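Long-range contact in enterotoxin type A (Staphylococcus aureus, PDB 1DYQ), which acts as a superantigen, binding MHC class II and T-cell receptor molecules as an unprocessed protein, and causes staphylococcal food poisoning: residues Val86-Ala91 with Gly110-His115. The protein carries 3 engineered substitutions. Sequence-based numbering, arbitrary orientation.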
# COMPACT_ATOMS: atom_id res chain seq x y z
N VAL A 86 -16.17 7.73 -5.16
CA VAL A 86 -14.75 7.45 -4.88
C VAL A 86 -14.26 6.35 -5.79
O VAL A 86 -15.00 5.54 -6.35
CB VAL A 86 -14.55 7.00 -3.41
CG1 VAL A 86 -14.89 8.12 -2.46
CG2 VAL A 86 -15.37 5.74 -3.13
N ASP A 87 -12.93 6.24 -5.90
CA ASP A 87 -12.24 5.12 -6.49
C ASP A 87 -11.45 4.41 -5.36
O ASP A 87 -11.06 5.08 -4.40
CB ASP A 87 -11.27 5.54 -7.58
CG ASP A 87 -11.93 6.34 -8.69
OD1 ASP A 87 -13.12 6.06 -9.02
OD2 ASP A 87 -11.26 7.25 -9.22
N LEU A 88 -11.32 3.12 -5.51
CA LEU A 88 -10.63 2.30 -4.52
C LEU A 88 -9.40 1.63 -5.14
O LEU A 88 -9.41 1.17 -6.25
CB LEU A 88 -11.56 1.17 -4.02
CG LEU A 88 -12.93 1.68 -3.48
CD1 LEU A 88 -13.76 0.41 -3.12
CD2 LEU A 88 -12.75 2.54 -2.28
N TYR A 89 -8.34 1.59 -4.32
CA TYR A 89 -7.15 0.82 -4.71
C TYR A 89 -6.39 0.44 -3.43
O TYR A 89 -5.77 1.27 -2.79
CB TYR A 89 -6.20 1.62 -5.63
CG TYR A 89 -5.11 0.76 -6.27
CD1 TYR A 89 -4.15 0.11 -5.50
CD2 TYR A 89 -5.04 0.64 -7.64
CE1 TYR A 89 -3.18 -0.70 -6.08
CE2 TYR A 89 -4.07 -0.15 -8.24
CZ TYR A 89 -3.14 -0.78 -7.46
OH TYR A 89 -2.19 -1.60 -8.05
N GLY A 90 -6.63 -0.80 -2.97
CA GLY A 90 -6.00 -1.20 -1.70
C GLY A 90 -6.08 -2.71 -1.52
O GLY A 90 -6.88 -3.37 -2.19
N ALA A 91 -5.29 -3.23 -0.61
CA ALA A 91 -5.27 -4.68 -0.38
C ALA A 91 -6.25 -4.97 0.78
O ALA A 91 -6.11 -4.41 1.85
CB ALA A 91 -3.85 -5.06 0.11
N GLY A 110 -7.60 2.43 4.47
CA GLY A 110 -7.49 3.51 3.45
C GLY A 110 -7.75 3.02 2.06
O GLY A 110 -8.61 2.16 1.79
N GLY A 111 -6.97 3.53 1.08
CA GLY A 111 -7.11 3.11 -0.31
C GLY A 111 -8.13 3.92 -1.10
O GLY A 111 -8.45 3.47 -2.22
N VAL A 112 -8.68 4.99 -0.55
CA VAL A 112 -9.79 5.68 -1.22
C VAL A 112 -9.37 7.05 -1.75
O VAL A 112 -8.70 7.81 -1.08
CB VAL A 112 -10.92 5.89 -0.18
CG1 VAL A 112 -12.16 6.51 -0.83
CG2 VAL A 112 -11.28 4.54 0.43
N THR A 113 -9.88 7.39 -2.94
CA THR A 113 -9.67 8.74 -3.48
C THR A 113 -11.00 9.27 -4.06
O THR A 113 -11.79 8.48 -4.55
CB THR A 113 -8.65 8.74 -4.64
OG1 THR A 113 -8.86 7.68 -5.51
CG2 THR A 113 -7.23 8.65 -4.02
N LEU A 114 -11.19 10.58 -3.97
CA LEU A 114 -12.38 11.16 -4.63
C LEU A 114 -12.32 10.88 -6.11
O LEU A 114 -11.25 10.98 -6.73
CB LEU A 114 -12.45 12.66 -4.35
CG LEU A 114 -12.71 13.01 -2.88
CD1 LEU A 114 -12.50 14.48 -2.63
CD2 LEU A 114 -14.12 12.55 -2.51
N HIS A 115 -13.45 10.50 -6.71
CA HIS A 115 -13.46 10.12 -8.11
C HIS A 115 -13.38 11.34 -9.02
O HIS A 115 -12.78 11.36 -10.06
CB HIS A 115 -14.70 9.31 -8.44
CG HIS A 115 -14.91 8.98 -9.87
ND1 HIS A 115 -14.35 7.96 -10.56
CD2 HIS A 115 -15.70 9.68 -10.77
CE1 HIS A 115 -14.77 7.98 -11.84
NE2 HIS A 115 -15.58 9.03 -11.97
O HOH W 1 -7.85 5.10 -4.58
O HOH W 2 -9.84 8.82 -7.73
O HOH W 3 -10.97 8.80 -11.41
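D87 and T113 face each other as a hydrogen-bonded antiparallel pair, where backbone bonds set the register and side chains add contacts on both faces. D87 N donates to T113 O, T113 N returns a bond to D87 O, and Y89 N reaches G111 O at 2.8 Å. At its positive phi, G111 has a backbone that calls for glycine: a CB there would press on Y89 O and on the preceding carbonyl.

The face bearing L88 and V112 makes apolar contacts. The valine divides its methyls: CG1, anti to the backbone N (chi1 -176°), meets V86 CB at 3.6 Å, while CG2 lies 3.7 Å from L88 CD2, the two side chains running alongside each other. Y81 of helix 75-81 also touches V86 and V112.

On the face of D87 and T113 the contacts are polar, and H115, just past the strand end, joins them. H115 ND1 donates to the syn lone pair of D87 OD1 (2.7 Å, 157° at the hydrogen), the oxygen lying close to the imidazole plane. The carboxylate itself stands almost perpendicular to the ring, at 87°. OD1 is gripped a second time by N41 N, which helps fix the carboxylate. One water donates to D87 OD2 (2.6 Å) and L114 O and accepts from T113 OG1; another sits within hydrogen-bonding distance of T113 OG1, G111 O and D87 O, more acceptors than its two protons can serve at once.

Strand 86-91 lies between 36-39 and 105-114, neighbours consistent with the 1-2-3-5-4-1 strand order of the five-stranded OB-fold β-barrel, here in the OB-fold domain of the staphylococcal and streptococcal toxins.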